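ABC-type branched-chain amino acid transport systems periplasmic component-like protein (Thermomonospora curvata, PDB 4N03) probably captures a fatty acid, here palmitic acid, outside the membrane and delivers it to an ABC transporter, as a member of the leucine-binding protein family. Local coordinates at residues A[54-59]-A[309-314]; A[293-298]-A[305-310]. All blocks are in the same frame, centred on the assembly; numbering follows the deposited sequence.

Contact 1: A[54-59]-A[309-314]; sequences TQAQQL and SGVVNG
Ala56 and Gln57 of helix 47-66 pack against Val311 and Gly314 of helix 309-330 in a close, buried helix-helix contact within the periplasmic binding protein fold. The axes of the two segments approach to 7.4 Å and cross at -43°, a separation consistent with Ala56 and Gly314 at the interface. Gly314 lies nearest, its CA 5.1 Å from Gln57 CA, and a CB modelled on it would stand tight against the Ala56 methyl. That methyl points at the opposite helix: Ala56 CB lies 3.2 Å from Val311 O and 4.0 Å from Val311 CG1, the branch anti to the valine's backbone N (chi1 175°). Gln57 reaches across with its aliphatic part, CG resting 3.3 Å from Gly314 O. Its chain then bends at chi2 (-130°), and NE2 donates to a water at 2.9 Å that in turn donates to Asn313 O, bridging the helices. OE1 is hydrogen-bonded to Tyr61 OH, and NE2 has a second acceptor in Pro104 O; three partners should limit the rotation of the amide. Around the pair, Gln57 lies on Ile38 of strand 33-40, and Tyr298 of helix 289-301 touches both Ala56 and Val311.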
loop_
_atom_site.group_PDB
_atom_site.type_symbol
_atom_site.label_atom_id
_atom_site.label_comp_id
_atom_site.label_asym_id
_atom_site.label_seq_id
_atom_site.Cartn_x
_atom_site.Cartn_y
_atom_site.Cartn_z
ATOM N N THR A 54 3.736 7.085 8.215
ATOM C CA THR A 54 3.893 7.167 9.661
ATOM C C THR A 54 3.456 8.543 10.195
ATOM O O THR A 54 2.747 8.619 11.187
ATOM C CB THR A 54 5.321 6.854 10.045
ATOM O OG1 THR A 54 5.588 5.518 9.654
ATOM C CG2 THR A 54 5.572 6.963 11.530
ATOM N N GLN A 55 3.875 9.591 9.499
ATOM C CA GLN A 55 3.492 10.924 9.911
ATOM C C GLN A 55 2.036 11.173 9.743
ATOM O O GLN A 55 1.416 11.880 10.565
ATOM C CB GLN A 55 4.326 11.983 9.146
ATOM C CG GLN A 55 5.761 12.001 9.639
ATOM C CD GLN A 55 6.627 13.130 9.106
ATOM O OE1 GLN A 55 7.675 13.428 9.703
ATOM N NE2 GLN A 55 6.257 13.721 8.008
ATOM N N ALA A 56 1.413 10.641 8.688
ATOM C CA ALA A 56 -0.002 10.804 8.514
ATOM C C ALA A 56 -0.826 10.105 9.569
ATOM O O ALA A 56 -1.855 10.625 10.021
ATOM C CB ALA A 56 -0.460 10.402 7.118
ATOM N N GLN A 57 -0.362 8.933 10.000
ATOM C CA GLN A 57 -0.990 8.234 11.129
ATOM C C GLN A 57 -0.864 9.104 12.395
ATOM O O GLN A 57 -1.848 9.238 13.111
ATOM C CB GLN A 57 -0.339 6.871 11.371
ATOM C CG GLN A 57 -0.643 5.841 10.282
ATOM C CD GLN A 57 -1.117 4.524 10.801
ATOM O OE1 GLN A 57 -0.999 4.191 11.969
ATOM N NE2 GLN A 57 -1.641 3.703 9.884
ATOM N N GLN A 58 0.319 9.631 12.661
ATOM C CA GLN A 58 0.505 10.456 13.861
ATOM C C GLN A 58 -0.427 11.722 13.790
ATOM O O GLN A 58 -0.988 12.140 14.824
ATOM C CB GLN A 58 2.010 10.783 14.148
ATOM C CG GLN A 58 3.039 9.624 14.356
ATOM C CD GLN A 58 3.035 8.828 15.703
ATOM O OE1 GLN A 58 2.488 9.255 16.713
ATOM N NE2 GLN A 58 3.677 7.650 15.702
ATOM N N LEU A 59 -0.607 12.297 12.626
ATOM C CA LEU A 59 -1.518 13.410 12.464
ATOM C C LEU A 59 -2.932 13.029 12.862
ATOM O O LEU A 59 -3.590 13.751 13.653
ATOM C CB LEU A 59 -1.503 13.881 11.008
ATOM C CG LEU A 59 -2.477 15.029 10.699
ATOM C CD1 LEU A 59 -2.221 16.318 11.420
ATOM C CD2 LEU A 59 -2.520 15.258 9.197
ATOM N N SER A 309 1.284 9.966 -1.960
ATOM C CA SER A 309 0.160 9.050 -1.850
ATOM C C SER A 309 0.272 8.217 -0.560
ATOM O O SER A 309 -0.719 7.681 -0.081
ATOM C CB SER A 309 0.063 8.221 -3.107
ATOM O OG SER A 309 -0.296 9.041 -4.207
ATOM N N GLY A 310 1.462 8.148 0.051
ATOM C CA GLY A 310 1.611 7.548 1.346
ATOM C C GLY A 310 0.895 8.305 2.452
ATOM O O GLY A 310 0.428 7.724 3.438
ATOM N N VAL A 311 0.791 9.633 2.321
ATOM C CA VAL A 311 0.021 10.418 3.276
ATOM C C VAL A 311 -1.434 9.907 3.315
ATOM O O VAL A 311 -2.021 9.747 4.373
ATOM C CB VAL A 311 0.113 11.932 2.970
ATOM C CG1 VAL A 311 -0.792 12.737 3.910
ATOM C CG2 VAL A 311 1.560 12.419 3.081
ATOM N N VAL A 312 -2.018 9.753 2.138
ATOM C CA VAL A 312 -3.389 9.243 2.043
ATOM C C VAL A 312 -3.508 7.859 2.699
ATOM O O VAL A 312 -4.388 7.606 3.485
ATOM C CB VAL A 312 -3.873 9.177 0.561
ATOM C CG1 VAL A 312 -5.340 8.797 0.520
ATOM C CG2 VAL A 312 -3.682 10.508 -0.130
ATOM N N ASN A 313 -2.560 6.985 2.378
ATOM C CA ASN A 313 -2.547 5.646 2.903
ATOM C C ASN A 313 -2.455 5.597 4.409
ATOM O O ASN A 313 -3.179 4.862 5.075
ATOM C CB ASN A 313 -1.389 4.856 2.270
ATOM C CG ASN A 313 -1.336 3.417 2.739
ATOM O OD1 ASN A 313 -2.311 2.631 2.604
ATOM N ND2 ASN A 313 -0.239 3.058 3.253
ATOM N N GLY A 314 -1.562 6.431 4.977
ATOM C CA GLY A 314 -1.443 6.413 6.424
ATOM C C GLY A 314 -2.651 7.001 7.113
ATOM O O GLY A 314 -3.085 6.481 8.137
HETATM O O HOH W 1 -1.835 3.120 7.005
#

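Contact 2: A[293-298]-A[305-310]; sequences KLAEAY and DPLDSG
The backbone of 305-310 runs from an extended loop into the first turn of helix 309-330 beside helix 289-301, coming nearest where Ala295 CA and Leu307 CA are 7.1 Å apart. Leu307 carries the apolar part of the contact with its two methyls divided between two partners. Leu307 CD2 comes obliquely to the Tyr298 ring, 3.5 Å from Tyr298 CD1; Leu307 CD1 meets Ala295 CB at 3.9 Å. Tyr298 has its ring anti to the backbone N (chi1 -173°), which carries it from the helix toward the loop. There Asp305 O lies in the ring plane at the edge, 3.8 Å from Tyr298 CE1. The phenol oxygen is gripped by polar partners: Tyr298 OH is 2.7 Å from a water that donates to Pro306 O, and it also pairs with Gln55 NE2. Asp305 crosses the tyrosine at about a right angle, its carboxylate held outside the pair by Gln55 and by a salt bridge to Lys51. A leucine in place of Tyr298 would lack the hydroxyl and would probably leave Gln55 and the water bridge to Pro306 O without that mate. The contact is local, the chain leaving helix 289-301 turning back along it to enter helix 309-330 through an Asp N-cap: Asp308 OD1 accepts from Val311 N and weakly from Gly310 N, with an N-H...O angle of 116°. Helix 47-66 borders the site, with Ala56 and Leu59 on Tyr298 and Leu49 on Asp308, while Leu294 of helix 289-301 packs on Val311 and Tyr315 of helix 309-330.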
loop_
_atom_site.group_PDB
_atom_site.type_symbol
_atom_site.label_atom_id
_atom_site.label_comp_id
_atom_site.label_asym_id
_atom_site.label_seq_id
_atom_site.Cartn_x
_atom_site.Cartn_y
_atom_site.Cartn_z
ATOM N N LYS A 293 -8.894 18.460 2.571
ATOM C CA LYS A 293 -8.731 18.692 4.004
ATOM C C LYS A 293 -7.448 18.084 4.552
ATOM O O LYS A 293 -6.726 18.690 5.361
ATOM C CB LYS A 293 -9.967 18.213 4.745
ATOM C CG LYS A 293 -9.995 18.418 6.244
ATOM C CD LYS A 293 -11.302 17.877 6.832
ATOM C CE LYS A 293 -11.499 18.378 8.255
ATOM N NZ LYS A 293 -12.826 17.974 8.798
ATOM N N LEU A 294 -7.162 16.849 4.130
ATOM C CA LEU A 294 -5.937 16.164 4.529
ATOM C C LEU A 294 -4.700 16.911 4.025
ATOM O O LEU A 294 -3.722 17.058 4.725
ATOM C CB LEU A 294 -5.995 14.725 4.048
ATOM C CG LEU A 294 -4.706 13.917 4.230
ATOM C CD1 LEU A 294 -4.266 13.892 5.679
ATOM C CD2 LEU A 294 -4.912 12.507 3.719
ATOM N N ALA A 295 -4.731 17.329 2.776
ATOM C CA ALA A 295 -3.603 18.043 2.206
ATOM C C ALA A 295 -3.285 19.279 3.051
ATOM O O ALA A 295 -2.138 19.531 3.360
ATOM C CB ALA A 295 -3.888 18.434 0.768
ATOM N N GLU A 296 -4.326 19.998 3.438
ATOM C CA GLU A 296 -4.140 21.194 4.232
ATOM C C GLU A 296 -3.649 20.903 5.641
ATOM O O GLU A 296 -2.688 21.496 6.141
ATOM C CB GLU A 296 -5.451 22.017 4.279
ATOM C CG GLU A 296 -5.727 22.655 2.920
ATOM C CD GLU A 296 -7.135 23.190 2.692
ATOM O OE1 GLU A 296 -8.007 23.044 3.579
ATOM O OE2 GLU A 296 -7.363 23.759 1.587
ATOM N N ALA A 297 -4.271 19.881 6.247
ATOM C CA ALA A 297 -3.870 19.528 7.596
ATOM C C ALA A 297 -2.436 19.011 7.688
ATOM O O ALA A 297 -1.638 19.330 8.591
ATOM C CB ALA A 297 -4.846 18.573 8.217
ATOM N N TYR A 298 -2.082 18.111 6.766
ATOM C CA TYR A 298 -0.737 17.565 6.755
ATOM C C TYR A 298 0.311 18.621 6.456
ATOM O O TYR A 298 1.363 18.643 7.081
ATOM C CB TYR A 298 -0.644 16.382 5.813
ATOM C CG TYR A 298 0.670 15.645 5.857
ATOM C CD1 TYR A 298 1.759 16.044 5.131
ATOM C CD2 TYR A 298 0.775 14.447 6.602
ATOM C CE1 TYR A 298 2.938 15.350 5.163
ATOM C CE2 TYR A 298 1.946 13.729 6.633
ATOM C CZ TYR A 298 3.037 14.183 5.938
ATOM O OH TYR A 298 4.192 13.464 5.967
ATOM N N ASP A 305 7.814 18.345 4.390
ATOM C CA ASP A 305 7.737 16.953 3.907
ATOM C C ASP A 305 6.718 16.899 2.793
ATOM O O ASP A 305 5.539 17.042 3.023
ATOM C CB ASP A 305 7.335 15.990 5.018
ATOM C CG ASP A 305 8.386 15.846 6.075
ATOM O OD1 ASP A 305 9.574 15.565 5.721
ATOM O OD2 ASP A 305 8.020 15.984 7.255
ATOM N N PRO A 306 7.157 16.627 1.589
ATOM C CA PRO A 306 6.224 16.710 0.487
ATOM C C PRO A 306 4.997 15.808 0.655
ATOM O O PRO A 306 5.096 14.726 1.177
ATOM C CB PRO A 306 7.075 16.249 -0.707
ATOM C CG PRO A 306 8.465 16.633 -0.335
ATOM C CD PRO A 306 8.537 16.353 1.132
ATOM N N LEU A 307 3.855 16.295 0.236
ATOM C CA LEU A 307 2.670 15.474 0.145
ATOM C C LEU A 307 2.908 14.344 -0.850
ATOM O O LEU A 307 3.601 14.533 -1.841
ATOM C CB LEU A 307 1.460 16.286 -0.279
ATOM C CG LEU A 307 0.989 17.334 0.722
ATOM C CD1 LEU A 307 -0.021 18.213 0.049
ATOM C CD2 LEU A 307 0.376 16.699 1.952
ATOM N N ASP A 308 2.334 13.149 -0.617
ATOM C CA ASP A 308 2.462 12.015 -1.499
ATOM C C ASP A 308 1.339 11.056 -1.205
ATOM O O ASP A 308 0.530 11.277 -0.300
ATOM C CB ASP A 308 3.855 11.388 -1.400
ATOM C CG ASP A 308 4.168 10.759 -0.072
ATOM O OD1 ASP A 308 3.247 10.232 0.590
ATOM O OD2 ASP A 308 5.370 10.740 0.295
ATOM N N SER A 309 1.284 9.966 -1.960
ATOM C CA SER A 309 0.160 9.050 -1.850
ATOM C C SER A 309 0.272 8.217 -0.560
ATOM O O SER A 309 -0.719 7.681 -0.081
ATOM C CB SER A 309 0.063 8.221 -3.107
ATOM O OG SER A 309 -0.296 9.041 -4.207
ATOM N N GLY A 310 1.462 8.148 0.051
ATOM C CA GLY A 310 1.611 7.548 1.346
ATOM C C GLY A 310 0.895 8.305 2.452
ATOM O O GLY A 310 0.428 7.724 3.438
HETATM O O HOH W 2 5.511 13.493 3.667
#

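Contacts 1 and 2 meet through Tyr298, their centres 8 Å apart, so that helices 47-66, 289-301 and 309-330 form one continuous packing. Gln55 supplies the polar join: its NE2 lies 2.9 Å from Tyr298 OH and 3.0 Å from Asp305 OD2, both probable hydrogen bonds. The apolar join is Val311 CG1 on Tyr298 CD2 at 3.6 Å. Ser309 and Gly310 are shared by segments 309-314 and 305-310, and Gly310 touches the bound palmitic acid, which places the start of helix 309-330 at the ligand. Of the residues that carry the contacts, Gly314 is about 8 Å from the palmitic acid and the Tyr298 side chain, farther off, about 12 Å.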